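Long-range contacts in heat shock protein, putative (Plasmodium falciparum, PDB 1Y6Z), which probably acts as an ATP-dependent protein-folding chaperone of the Hsp90 family, the chain here being its middle domain: residues 31-36 with 50-55; 56-61 with 96-101; 156-161 with 173-178. All coordinates share one frame; numbering follows the deposited sequence.

Contact 1: 31-36 with 50-55; sequences DDPLAY and ILYIPG
Residues 35-36 pair antiparallel with 52-53 at the end of the hairpin formed by strands 35-41 and 47-53: Ala35 and Ile53 are a hydrogen-bonded pair, Tyr36 and Tyr52 a non-hydrogen-bonded one. Ile53 N donates to Ala35 O at 3.0 Å from above the carbonyl plane, and in return Ile53 O accepts Leu34 N at 2.8 Å, just beyond the regular strand. The pairing is continued by CA-H...O contacts, among them Gly55 CA to Asp32 O at 3.2 Å. Tyr52 meets two neighbours with its ring carbon CD2: Pro33 CG at 3.5 Å and Tyr36 CB at 3.6 Å. Pro33 and Tyr52 lie side by side and point the same way, and Pro33 CB is tight against Ile53 O at 3.1 Å. Tyr36 CG sits between its backbone N and carbonyl carbon (chi1 65°), and the far end of the ring leads away from 50-55 and stacks on Tyr19 of helix 16-27. On the other face of the sheet, Ala35 CB lies near Ile53 CD1. Beyond the paired residues, Leu34 CB meets Ile53 CG2 at 3.9 Å and its CD1 reaches Gly55 CA at 3.7 Å. Asp31 OD1 bonds to Ser56 OG and Asp32 forms a salt bridge with Lys24. Buried Ala35 N has no partner in the model, so the grip here rests on the Ile53 N and O bonds and apolar contact.

Contact 2: 56-61 with 96-101; sequences SLPWEL and FLRGIV
The loop that follows strand 47-53 meets the start of strand 98-103, a central strand of the mixed sheet, and Arg98 carries most of this meeting. Its chain bends at chi2 (-68°), which places CD. Its NH2 donates to Glu60 OE1 at 2.9 Å, a salt bridge with an N-H...O angle of 162°. The oxygen lies in the guanidinium plane, at its edge, whereas the nitrogen approaches from above the carboxylate plane; the two planes are 68° apart. Water 1 closes a second path, accepting from Arg98 NE at 2.9 Å and donating to Glu60 OE2 at 2.8 Å. Pro58 lies over one face of the guanidinium, with CG 3.5 Å above the plane and displaced toward the rim. The other terminal nitrogen, Arg98 NH1, donates to Leu97 O at 2.9 Å and to Thr95 O, fixing the group's rotation. Leu61 CD1 touches Phe96 CA at 3.7 Å, and the Phe96 ring stacks on Phe154 of helix 145-164. Leu61 N bonds to Pro58 O, which closes the 3-10 turn that presents Glu60. The whole is an arginine-carboxylate bridge with a proline over the guanidinium, tying a loop to the sheet of this Hsp90 middle domain.

Contact 3: 156-161 with 173-178; sequences KYLKIG and ASLVEF
Leu158 and Lys159, on helix 145-164, touch the segment that leads into the short, weakly bonded strand about 177-178. The contact packs that helix against the connection from helix 169-173 to the strand in the Hsp90 middle domain, its centre about 6 Å from the centre of the chain. No direct hydrogen bond joins the two segments, and the 234 Å² they bury between them is supplied largely by hydrocarbon. Among the apolar contacts, Leu158 CD2 meets Leu175 CB at 3.8 Å, the two side chains crossing at a slant. Leu158 CB and Lys159 CG each stand 4.0 Å from Val176 CG1, so this one methyl group touches two successive residues of the helix. Around this patch, Met136 touches both Leu158 and Leu175, which brings a second helix, 121-141, to the cluster. A second kind of interaction comes from the long aliphatic chain of Lys159. It is extended beyond CG, and its CE comes within 3.9 Å of Phe178 CE2 as the two side chains slide past each other in opposite directions. The ammonium group provides the polar part: it forms a salt bridge with Asp239 of helix 237-249, and the same helix is touched by the Phe178 side chain through Asp239 and Leu243. Lys159 is therefore shared between the strand segment and a helix later in the chain. Its polar link to 173-178 runs through water 2, which accepts from Lys159 NZ at 2.7 Å and donates to Glu177 O at 2.7 Å.

Contacts 1 and 2 share the five-stranded sheet, where strands 47-53 and 98-103 are neighbours: Tyr52 N bonds to Arg98 O. Their centres are about 9 Å apart. Contact 3 lies about 18 Å from either centre and is nearer the middle of the chain, yet its helix segment 156-161 reaches contact 2 through Tyr157, whose CB packs on Phe96 CD1. Contacts 2 and 3 are mostly buried, although Glu60 in contact 2 is exposed; contact 1 is partly buried, with Asp31 exposed. Chemistry follows place: backbone bonds pair strands in contact 1, a salt bridge holds a loop in contact 2, and apolar packing of a helix on a loop and short strand, with a water bridge, marks contact 3.

Contact 1: 31-36 with 50-55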
ATOM      1  N   ASP B  31     -24.712   0.383  16.909  1.00 33.34           N
ATOM      2  CA  ASP B  31     -24.673   0.622  15.487  1.00 32.17           C
ATOM      3  C   ASP B  31     -23.732  -0.394  14.827  1.00 31.38           C
ATOM      4  O   ASP B  31     -22.762  -0.841  15.453  1.00 30.62           O
ATOM      5  CB  ASP B  31     -24.125   2.026  15.206  1.00 35.38           C
ATOM      6  CG  ASP B  31     -24.796   3.120  16.037  1.00 40.51           C
ATOM      7  OD1 ASP B  31     -24.291   4.269  15.965  1.00 46.79           O
ATOM      8  OD2 ASP B  31     -25.792   2.848  16.778  1.00 47.00           O
ATOM      9  N   ASP B  32     -24.057  -0.755  13.599  1.00 28.65           N
ATOM     10  CA  ASP B  32     -23.215  -1.649  12.788  1.00 28.48           C
ATOM     11  C   ASP B  32     -21.854  -1.012  12.501  1.00 25.33           C
ATOM     12  O   ASP B  32     -21.770   0.181  12.282  1.00 24.48           O
ATOM     13  CB  ASP B  32     -23.899  -1.931  11.486  1.00 27.36           C
ATOM     14  CG  ASP B  32     -25.027  -2.992  11.628  1.00 33.67           C
ATOM     15  OD1 ASP B  32     -25.256  -3.540  12.722  1.00 33.64           O
ATOM     16  OD2 ASP B  32     -25.614  -3.346  10.596  1.00 39.73           O
ATOM     17  N   PRO B  33     -20.800  -1.833  12.421  1.00 25.10           N
ATOM     18  CA  PRO B  33     -19.549  -1.217  12.008  1.00 23.38           C
ATOM     19  C   PRO B  33     -19.555  -0.787  10.561  1.00 24.54           C
ATOM     20  O   PRO B  33     -20.326  -1.310   9.716  1.00 24.31           O
ATOM     21  CB  PRO B  33     -18.478  -2.324  12.269  1.00 23.90           C
ATOM     22  CG  PRO B  33     -19.225  -3.591  12.384  1.00 25.68           C
ATOM     23  CD  PRO B  33     -20.684  -3.277  12.693  1.00 25.05           C
ATOM     24  N   LEU B  34     -18.707   0.175  10.261  1.00 21.79           N
ATOM     25  CA  LEU B  34     -18.565   0.664   8.934  1.00 24.83           C
ATOM     26  C   LEU B  34     -17.803  -0.331   8.054  1.00 24.94           C
ATOM     27  O   LEU B  34     -18.065  -0.418   6.833  1.00 24.71           O
ATOM     28  CB  LEU B  34     -17.848   2.006   8.960  1.00 24.18           C
ATOM     29  CG  LEU B  34     -18.716   3.277   8.857  1.00 32.23           C
ATOM     30  CD1 LEU B  34     -20.142   3.130   9.359  1.00 31.72           C
ATOM     31  CD2 LEU B  34     -17.958   4.517   9.384  1.00 23.98           C
ATOM     32  N   ALA B  35     -16.852  -1.026   8.684  1.00 23.37           N
ATOM     33  CA  ALA B  35     -16.071  -2.032   7.988  1.00 21.48           C
ATOM     34  C   ALA B  35     -15.394  -2.974   9.010  1.00 20.18           C
ATOM     35  O   ALA B  35     -15.343  -2.707  10.237  1.00 20.88           O
ATOM     36  CB  ALA B  35     -15.041  -1.355   7.150  1.00 20.46           C
ATOM     37  N   TYR B  36     -14.859  -4.077   8.502  1.00 19.87           N
ATOM     38  CA  TYR B  36     -14.077  -4.990   9.321  1.00 19.25           C
ATOM     39  C   TYR B  36     -13.123  -5.767   8.443  1.00 19.72           C
ATOM     40  O   TYR B  36     -13.366  -5.878   7.241  1.00 19.96           O
ATOM     41  CB  TYR B  36     -14.951  -5.988  10.096  1.00 20.75           C
ATOM     42  CG  TYR B  36     -15.714  -6.954   9.233  1.00 24.69           C
ATOM     43  CD1 TYR B  36     -15.216  -8.238   8.952  1.00 23.53           C
ATOM     44  CD2 TYR B  36     -16.954  -6.603   8.713  1.00 28.01           C
ATOM     45  CE1 TYR B  36     -15.928  -9.120   8.151  1.00 25.75           C
ATOM     46  CE2 TYR B  36     -17.684  -7.505   7.883  1.00 29.27           C
ATOM     47  CZ  TYR B  36     -17.153  -8.748   7.627  1.00 29.46           C
ATOM     48  OH  TYR B  36     -17.867  -9.608   6.818  1.00 31.14           O
ATOM     49  N   ILE B  50      -9.490  -9.672  14.447  1.00 21.21           N
ATOM     50  CA  ILE B  50     -10.629  -9.105  13.695  1.00 22.41           C
ATOM     51  C   ILE B  50     -10.630  -7.657  14.134  1.00 21.02           C
ATOM     52  O   ILE B  50     -10.621  -7.404  15.346  1.00 21.23           O
ATOM     53  CB  ILE B  50     -12.016  -9.741  14.031  1.00 22.57           C
ATOM     54  CG1 ILE B  50     -11.984 -11.270  13.962  1.00 24.30           C
ATOM     55  CG2 ILE B  50     -13.094  -9.115  13.069  1.00 23.83           C
ATOM     56  CD1 ILE B  50     -13.301 -11.958  14.348  1.00 23.87           C
ATOM     57  N   LEU B  51     -10.647  -6.716  13.180  1.00 20.26           N
ATOM     58  CA  LEU B  51     -10.534  -5.327  13.490  1.00 19.05           C
ATOM     59  C   LEU B  51     -11.773  -4.684  12.855  1.00 15.89           C
ATOM     60  O   LEU B  51     -12.124  -5.051  11.782  1.00 17.40           O
ATOM     61  CB  LEU B  51      -9.296  -4.771  12.787  1.00 20.60           C
ATOM     62  CG  LEU B  51      -7.903  -5.242  13.310  1.00 18.67           C
ATOM     63  CD1 LEU B  51      -6.843  -4.435  12.417  1.00 20.94           C
ATOM     64  CD2 LEU B  51      -7.772  -4.877  14.750  1.00 20.74           C
ATOM     65  N   TYR B  52     -12.433  -3.782  13.573  1.00 16.81           N
ATOM     66  CA  TYR B  52     -13.669  -3.129  13.147  1.00 16.75           C
ATOM     67  C   TYR B  52     -13.453  -1.608  13.197  1.00 16.68           C
ATOM     68  O   TYR B  52     -12.866  -1.082  14.125  1.00 16.45           O
ATOM     69  CB  TYR B  52     -14.770  -3.422  14.145  1.00 18.60           C
ATOM     70  CG  TYR B  52     -15.239  -4.886  14.155  1.00 19.06           C
ATOM     71  CD1 TYR B  52     -14.650  -5.815  14.998  1.00 15.82           C
ATOM     72  CD2 TYR B  52     -16.282  -5.289  13.316  1.00 18.53           C
ATOM     73  CE1 TYR B  52     -15.092  -7.169  15.041  1.00 19.17           C
ATOM     74  CE2 TYR B  52     -16.707  -6.605  13.329  1.00 18.83           C
ATOM     75  CZ  TYR B  52     -16.115  -7.540  14.192  1.00 20.07           C
ATOM     76  OH  TYR B  52     -16.612  -8.849  14.234  1.00 21.32           O
ATOM     77  N   ILE B  53     -14.019  -0.912  12.225  1.00 18.51           N
ATOM     78  CA  ILE B  53     -14.232   0.507  12.265  1.00 18.54           C
ATOM     79  C   ILE B  53     -15.651   0.673  12.750  1.00 19.27           C
ATOM     80  O   ILE B  53     -16.606   0.164  12.111  1.00 20.06           O
ATOM     81  CB  ILE B  53     -14.070   1.130  10.883  1.00 18.85           C
ATOM     82  CG1 ILE B  53     -12.613   0.977  10.444  1.00 18.19           C
ATOM     83  CG2 ILE B  53     -14.477   2.635  10.887  1.00 18.88           C
ATOM     84  CD1 ILE B  53     -12.396   1.563   9.052  1.00 17.47           C
ATOM     85  N   PRO B  54     -15.815   1.325  13.895  1.00 20.88           N
ATOM     86  CA  PRO B  54     -17.154   1.493  14.468  1.00 21.98           C
ATOM     87  C   PRO B  54     -18.062   2.306  13.560  1.00 23.01           C
ATOM     88  O   PRO B  54     -17.566   3.081  12.758  1.00 23.79           O
ATOM     89  CB  PRO B  54     -16.866   2.258  15.803  1.00 20.54           C
ATOM     90  CG  PRO B  54     -15.499   1.784  16.154  1.00 22.82           C
ATOM     91  CD  PRO B  54     -14.791   1.865  14.802  1.00 19.27           C
ATOM     92  N   GLY B  55     -19.378   2.144  13.711  1.00 22.74           N
ATOM     93  CA  GLY B  55     -20.354   2.985  13.006  1.00 23.66           C
ATOM     94  C   GLY B  55     -20.477   4.440  13.446  1.00 24.95           C
ATOM     95  O   GLY B  55     -21.027   5.272  12.700  1.00 26.33           O
TER

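Contact 2: 56-61 with 96-101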
ATOM      1  N   SER B  56     -20.020   4.732  14.672  1.00 24.05           N
ATOM      2  CA  SER B  56     -20.152   6.030  15.274  1.00 24.83           C
ATOM      3  C   SER B  56     -19.059   6.150  16.321  1.00 23.52           C
ATOM      4  O   SER B  56     -18.414   5.154  16.671  1.00 22.04           O
ATOM      5  CB  SER B  56     -21.548   6.243  15.905  1.00 24.82           C
ATOM      6  OG  SER B  56     -21.787   5.317  16.949  1.00 29.67           O
ATOM      7  N   LEU B  57     -18.857   7.346  16.863  1.00 24.77           N
ATOM      8  CA  LEU B  57     -17.760   7.547  17.822  1.00 24.80           C
ATOM      9  C   LEU B  57     -17.954   6.667  19.071  1.00 24.47           C
ATOM     10  O   LEU B  57     -19.052   6.703  19.681  1.00 25.31           O
ATOM     11  CB  LEU B  57     -17.651   9.035  18.137  1.00 25.82           C
ATOM     12  CG  LEU B  57     -16.438   9.650  18.797  1.00 27.43           C
ATOM     13  CD1 LEU B  57     -15.118   9.305  17.990  1.00 23.65           C
ATOM     14  CD2 LEU B  57     -16.669  11.178  18.961  1.00 26.77           C
ATOM     15  N   PRO B  58     -16.948   5.828  19.455  1.00 21.80           N
ATOM     16  CA  PRO B  58     -17.149   5.094  20.702  1.00 22.24           C
ATOM     17  C   PRO B  58     -17.401   6.062  21.868  1.00 22.79           C
ATOM     18  O   PRO B  58     -16.940   7.194  21.832  1.00 22.71           O
ATOM     19  CB  PRO B  58     -15.813   4.361  20.909  1.00 24.09           C
ATOM     20  CG  PRO B  58     -15.283   4.144  19.506  1.00 19.93           C
ATOM     21  CD  PRO B  58     -15.706   5.392  18.757  1.00 21.99           C
ATOM     22  N   TRP B  59     -18.137   5.614  22.878  1.00 22.52           N
ATOM     23  CA  TRP B  59     -18.498   6.517  23.982  1.00 22.46           C
ATOM     24  C   TRP B  59     -17.244   6.904  24.776  1.00 22.76           C
ATOM     25  O   TRP B  59     -17.107   8.054  25.227  1.00 23.19           O
ATOM     26  CB  TRP B  59     -19.624   5.888  24.873  1.00 22.49           C
ATOM     27  CG  TRP B  59     -20.934   5.810  24.074  1.00 19.29           C
ATOM     28  CD1 TRP B  59     -21.495   4.712  23.500  1.00 22.27           C
ATOM     29  CD2 TRP B  59     -21.702   6.929  23.628  1.00 20.67           C
ATOM     30  NE1 TRP B  59     -22.624   5.083  22.772  1.00 21.19           N
ATOM     31  CE2 TRP B  59     -22.754   6.444  22.843  1.00 21.42           C
ATOM     32  CE3 TRP B  59     -21.600   8.311  23.839  1.00 21.72           C
ATOM     33  CZ2 TRP B  59     -23.695   7.300  22.242  1.00 22.01           C
ATOM     34  CZ3 TRP B  59     -22.546   9.164  23.273  1.00 22.95           C
ATOM     35  CH2 TRP B  59     -23.605   8.649  22.506  1.00 23.12           C
ATOM     36  N   GLU B  60     -16.306   5.975  24.929  1.00 21.98           N
ATOM     37  CA  GLU B  60     -14.984   6.303  25.498  1.00 24.56           C
ATOM     38  C   GLU B  60     -14.295   7.509  24.816  1.00 24.99           C
ATOM     39  O   GLU B  60     -13.424   8.131  25.414  1.00 25.80           O
ATOM     40  CB  GLU B  60     -14.007   5.121  25.386  1.00 25.13           C
ATOM     41  CG  GLU B  60     -14.431   3.853  26.061  1.00 29.19           C
ATOM     42  CD  GLU B  60     -15.234   2.943  25.132  1.00 32.25           C
ATOM     43  OE1 GLU B  60     -15.485   3.353  23.992  1.00 36.16           O
ATOM     44  OE2 GLU B  60     -15.636   1.830  25.540  1.00 33.82           O
ATOM     45  N   LEU B  61     -14.708   7.854  23.593  1.00 24.85           N
ATOM     46  CA  LEU B  61     -14.053   8.912  22.858  1.00 25.43           C
ATOM     47  C   LEU B  61     -14.966  10.088  22.603  1.00 26.25           C
ATOM     48  O   LEU B  61     -14.677  10.948  21.776  1.00 27.20           O
ATOM     49  CB  LEU B  61     -13.535   8.370  21.498  1.00 24.83           C
ATOM     50  CG  LEU B  61     -12.574   7.176  21.608  1.00 23.36           C
ATOM     51  CD1 LEU B  61     -12.206   6.711  20.169  1.00 22.39           C
ATOM     52  CD2 LEU B  61     -11.358   7.698  22.375  1.00 24.33           C
ATOM     53  N   PHE B  96      -9.630   4.705  17.728  1.00 19.72           N
ATOM     54  CA  PHE B  96     -11.080   4.511  17.393  1.00 19.30           C
ATOM     55  C   PHE B  96     -11.372   3.086  16.936  1.00 20.09           C
ATOM     56  O   PHE B  96     -12.517   2.689  16.920  1.00 20.69           O
ATOM     57  CB  PHE B  96     -11.590   5.517  16.357  1.00 18.91           C
ATOM     58  CG  PHE B  96     -10.944   5.365  14.991  1.00 18.91           C
ATOM     59  CD1 PHE B  96      -9.798   6.064  14.666  1.00 19.15           C
ATOM     60  CD2 PHE B  96     -11.485   4.473  14.044  1.00 21.61           C
ATOM     61  CE1 PHE B  96      -9.188   5.963  13.398  1.00 19.16           C
ATOM     62  CE2 PHE B  96     -10.840   4.314  12.766  1.00 22.54           C
ATOM     63  CZ  PHE B  96      -9.725   5.072  12.456  1.00 22.74           C
ATOM     64  N   LEU B  97     -10.359   2.288  16.568  1.00 18.18           N
ATOM     65  CA  LEU B  97     -10.614   0.921  16.153  1.00 19.48           C
ATOM     66  C   LEU B  97     -11.111   0.075  17.362  1.00 19.24           C
ATOM     67  O   LEU B  97     -10.682   0.288  18.488  1.00 20.32           O
ATOM     68  CB  LEU B  97      -9.259   0.265  15.706  1.00 18.99           C
ATOM     69  CG  LEU B  97      -8.564   0.689  14.430  1.00 24.76           C
ATOM     70  CD1 LEU B  97      -7.316  -0.265  14.326  1.00 23.70           C
ATOM     71  CD2 LEU B  97      -9.433   0.402  13.276  1.00 25.12           C
ATOM     72  N   ARG B  98     -11.989  -0.878  17.106  1.00 20.62           N
ATOM     73  CA  ARG B  98     -12.388  -1.856  18.103  1.00 22.30           C
ATOM     74  C   ARG B  98     -12.059  -3.214  17.488  1.00 22.96           C
ATOM     75  O   ARG B  98     -12.251  -3.431  16.290  1.00 23.98           O
ATOM     76  CB  ARG B  98     -13.880  -1.728  18.433  1.00 23.82           C
ATOM     77  CG  ARG B  98     -14.262  -0.392  19.061  1.00 25.18           C
ATOM     78  CD  ARG B  98     -13.650  -0.337  20.424  1.00 28.33           C
ATOM     79  NE  ARG B  98     -13.891   0.871  21.229  1.00 30.47           N
ATOM     80  CZ  ARG B  98     -13.044   1.892  21.322  1.00 32.03           C
ATOM     81  NH1 ARG B  98     -11.960   1.932  20.577  1.00 28.22           N
ATOM     82  NH2 ARG B  98     -13.324   2.923  22.116  1.00 35.29           N
ATOM     83  N   GLY B  99     -11.585  -4.166  18.282  1.00 22.74           N
ATOM     84  CA  GLY B  99     -11.175  -5.426  17.687  1.00 23.40           C
ATOM     85  C   GLY B  99     -10.583  -6.395  18.706  1.00 23.68           C
ATOM     86  O   GLY B  99     -10.559  -6.118  19.914  1.00 23.12           O
ATOM     87  N   ILE B 100     -10.134  -7.534  18.192  1.00 23.46           N
ATOM     88  CA  ILE B 100      -9.561  -8.537  19.035  1.00 25.58           C
ATOM     89  C   ILE B 100      -8.232  -8.959  18.446  1.00 26.53           C
ATOM     90  O   ILE B 100      -8.041  -8.949  17.227  1.00 25.94           O
ATOM     91  CB  ILE B 100     -10.544  -9.756  19.291  1.00 25.79           C
ATOM     92  CG1 ILE B 100     -10.601 -10.705  18.099  1.00 28.99           C
ATOM     93  CG2 ILE B 100     -12.020  -9.267  19.725  1.00 26.08           C
ATOM     94  CD1 ILE B 100      -9.482 -11.817  18.100  1.00 32.09           C
ATOM     95  N   VAL B 101      -7.320  -9.365  19.316  1.00 29.06           N
ATOM     96  CA  VAL B 101      -6.129 -10.100  18.884  1.00 31.54           C
ATOM     97  C   VAL B 101      -6.045 -11.366  19.752  1.00 33.61           C
ATOM     98  O   VAL B 101      -6.133 -11.268  20.982  1.00 33.73           O
ATOM     99  CB  VAL B 101      -4.842  -9.283  19.124  1.00 33.00           C
ATOM    100  CG1 VAL B 101      -3.590 -10.134  18.700  1.00 33.81           C
ATOM    101  CG2 VAL B 101      -4.870  -7.968  18.385  1.00 32.54           C
TER
HETATM  102  O   HOH W   1     -15.833   0.245  23.271  1.00 34.86           O

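Contact 3: 156-161 with 173-178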
ATOM      1  N   LYS B 156     -10.833  13.296  11.789  1.00 21.99           N
ATOM      2  CA  LYS B 156      -9.963  14.006  12.703  1.00 22.86           C
ATOM      3  C   LYS B 156      -8.812  13.121  13.156  1.00 21.22           C
ATOM      4  O   LYS B 156      -7.679  13.603  13.308  1.00 21.04           O
ATOM      5  CB  LYS B 156     -10.746  14.538  13.925  1.00 23.85           C
ATOM      6  CG  LYS B 156     -11.582  13.431  14.644  1.00 25.75           C
ATOM      7  CD  LYS B 156     -12.575  14.079  15.647  1.00 26.00           C
ATOM      8  CE  LYS B 156     -13.003  13.040  16.688  1.00 28.50           C
ATOM      9  NZ  LYS B 156     -13.909  13.739  17.761  1.00 31.55           N
ATOM     10  N   TYR B 157      -9.084  11.813  13.351  1.00 19.98           N
ATOM     11  CA  TYR B 157      -8.018  10.882  13.811  1.00 20.26           C
ATOM     12  C   TYR B 157      -6.954  10.700  12.716  1.00 20.20           C
ATOM     13  O   TYR B 157      -5.786  10.624  12.992  1.00 21.53           O
ATOM     14  CB  TYR B 157      -8.601   9.525  14.221  1.00 18.52           C
ATOM     15  CG  TYR B 157      -9.345   9.656  15.501  1.00 21.82           C
ATOM     16  CD1 TYR B 157     -10.724   9.728  15.518  1.00 25.63           C
ATOM     17  CD2 TYR B 157      -8.660   9.791  16.687  1.00 23.45           C
ATOM     18  CE1 TYR B 157     -11.418   9.874  16.775  1.00 26.25           C
ATOM     19  CE2 TYR B 157      -9.345   9.923  17.961  1.00 25.95           C
ATOM     20  CZ  TYR B 157     -10.692   9.962  17.989  1.00 27.07           C
ATOM     21  OH  TYR B 157     -11.372  10.184  19.211  1.00 27.17           O
ATOM     22  N   LEU B 158      -7.412  10.610  11.498  1.00 21.63           N
ATOM     23  CA  LEU B 158      -6.464  10.427  10.365  1.00 24.12           C
ATOM     24  C   LEU B 158      -5.556  11.646  10.252  1.00 23.38           C
ATOM     25  O   LEU B 158      -4.342  11.513  10.063  1.00 23.87           O
ATOM     26  CB  LEU B 158      -7.265  10.176   9.109  1.00 23.29           C
ATOM     27  CG  LEU B 158      -7.652   8.714   8.845  1.00 27.86           C
ATOM     28  CD1 LEU B 158      -8.566   8.081   9.934  1.00 23.73           C
ATOM     29  CD2 LEU B 158      -8.317   8.624   7.434  1.00 26.30           C
ATOM     30  N   LYS B 159      -6.138  12.842  10.493  1.00 24.17           N
ATOM     31  CA  LYS B 159      -5.394  14.134  10.426  1.00 22.39           C
ATOM     32  C   LYS B 159      -4.330  14.136  11.470  1.00 23.22           C
ATOM     33  O   LYS B 159      -3.201  14.503  11.183  1.00 20.62           O
ATOM     34  CB  LYS B 159      -6.341  15.322  10.558  1.00 22.93           C
ATOM     35  CG  LYS B 159      -7.091  15.633   9.260  1.00 25.13           C
ATOM     36  CD  LYS B 159      -8.283  16.573   9.534  1.00 27.36           C
ATOM     37  CE  LYS B 159      -9.214  16.680   8.348  1.00 30.03           C
ATOM     38  NZ  LYS B 159     -10.516  17.302   8.896  1.00 30.99           N
ATOM     39  N   ILE B 160      -4.669  13.638  12.672  1.00 24.07           N
ATOM     40  CA  ILE B 160      -3.662  13.452  13.752  1.00 24.54           C
ATOM     41  C   ILE B 160      -2.614  12.401  13.351  1.00 23.80           C
ATOM     42  O   ILE B 160      -1.426  12.585  13.613  1.00 24.75           O
ATOM     43  CB  ILE B 160      -4.327  13.117  15.089  1.00 25.13           C
ATOM     44  CG1 ILE B 160      -5.039  14.355  15.646  1.00 27.98           C
ATOM     45  CG2 ILE B 160      -3.290  12.587  16.163  1.00 26.81           C
ATOM     46  CD1 ILE B 160      -6.224  13.945  16.486  1.00 37.08           C
ATOM     47  N   GLY B 161      -3.053  11.317  12.713  1.00 22.52           N
ATOM     48  CA  GLY B 161      -2.107  10.325  12.178  1.00 22.31           C
ATOM     49  C   GLY B 161      -1.037  10.923  11.254  1.00 22.47           C
ATOM     50  O   GLY B 161       0.154  10.567  11.355  1.00 23.49           O
ATOM     51  N   ALA B 173      -2.032  10.513   4.736  1.00 23.20           N
ATOM     52  CA  ALA B 173      -2.211  11.812   4.059  1.00 25.02           C
ATOM     53  C   ALA B 173      -3.057  11.669   2.789  1.00 24.30           C
ATOM     54  O   ALA B 173      -3.881  12.546   2.471  1.00 25.13           O
ATOM     55  CB  ALA B 173      -0.813  12.424   3.735  1.00 25.39           C
ATOM     56  N   SER B 174      -2.882  10.552   2.089  1.00 23.60           N
ATOM     57  CA  SER B 174      -3.635  10.262   0.876  1.00 23.74           C
ATOM     58  C   SER B 174      -5.145  10.077   1.105  1.00 23.04           C
ATOM     59  O   SER B 174      -5.937  10.105   0.135  1.00 24.83           O
ATOM     60  CB  SER B 174      -3.012   9.044   0.151  1.00 21.82           C
ATOM     61  OG  SER B 174      -3.336   7.828   0.749  1.00 28.49           O
ATOM     62  N   LEU B 175      -5.556   9.925   2.373  1.00 23.90           N
ATOM     63  CA  LEU B 175      -6.970   9.633   2.749  1.00 22.47           C
ATOM     64  C   LEU B 175      -7.750  10.858   3.207  1.00 22.78           C
ATOM     65  O   LEU B 175      -8.958  10.840   3.134  1.00 22.47           O
ATOM     66  CB  LEU B 175      -7.071   8.562   3.883  1.00 21.76           C
ATOM     67  CG  LEU B 175      -6.380   7.190   3.571  1.00 23.68           C
ATOM     68  CD1 LEU B 175      -6.252   6.203   4.769  1.00 26.14           C
ATOM     69  CD2 LEU B 175      -7.151   6.579   2.376  1.00 24.11           C
ATOM     70  N   VAL B 176      -7.041  11.858   3.746  1.00 22.78           N
ATOM     71  CA  VAL B 176      -7.667  13.022   4.412  1.00 23.37           C
ATOM     72  C   VAL B 176      -8.275  13.926   3.287  1.00 23.96           C
ATOM     73  O   VAL B 176      -7.800  13.870   2.153  1.00 22.28           O
ATOM     74  CB  VAL B 176      -6.664  13.801   5.322  1.00 22.93           C
ATOM     75  CG1 VAL B 176      -6.030  12.955   6.439  1.00 23.05           C
ATOM     76  CG2 VAL B 176      -5.545  14.418   4.504  1.00 25.53           C
ATOM     77  N   GLU B 177      -9.355  14.675   3.608  1.00 23.65           N
ATOM     78  CA  GLU B 177     -10.058  15.523   2.645  1.00 25.79           C
ATOM     79  C   GLU B 177     -10.358  16.899   3.245  1.00 26.02           C
ATOM     80  O   GLU B 177     -10.575  17.019   4.473  1.00 25.04           O
ATOM     81  CB  GLU B 177     -11.322  14.804   2.130  1.00 24.41           C
ATOM     82  CG  GLU B 177     -11.025  13.538   1.312  1.00 25.13           C
ATOM     83  CD  GLU B 177     -12.266  12.904   0.705  1.00 28.74           C
ATOM     84  OE1 GLU B 177     -13.359  13.519   0.776  1.00 29.26           O
ATOM     85  OE2 GLU B 177     -12.113  11.790   0.160  1.00 29.45           O
ATOM     86  N   PHE B 178     -10.329  17.930   2.383  1.00 27.45           N
ATOM     87  CA  PHE B 178     -10.544  19.331   2.798  1.00 28.58           C
ATOM     88  C   PHE B 178     -11.361  20.025   1.750  1.00 28.65           C
ATOM     89  O   PHE B 178     -11.307  19.683   0.562  1.00 27.93           O
ATOM     90  CB  PHE B 178      -9.230  20.137   2.944  1.00 29.12           C
ATOM     91  CG  PHE B 178      -8.235  19.497   3.838  1.00 30.14           C
ATOM     92  CD1 PHE B 178      -7.296  18.601   3.334  1.00 29.26           C
ATOM     93  CD2 PHE B 178      -8.249  19.745   5.206  1.00 31.67           C
ATOM     94  CE1 PHE B 178      -6.380  17.980   4.153  1.00 29.16           C
ATOM     95  CE2 PHE B 178      -7.309  19.129   6.059  1.00 33.31           C
ATOM     96  CZ  PHE B 178      -6.371  18.233   5.524  1.00 30.34           C
TER
HETATM   97  O   HOH W   2     -11.659  18.168   6.610  1.00 31.82           O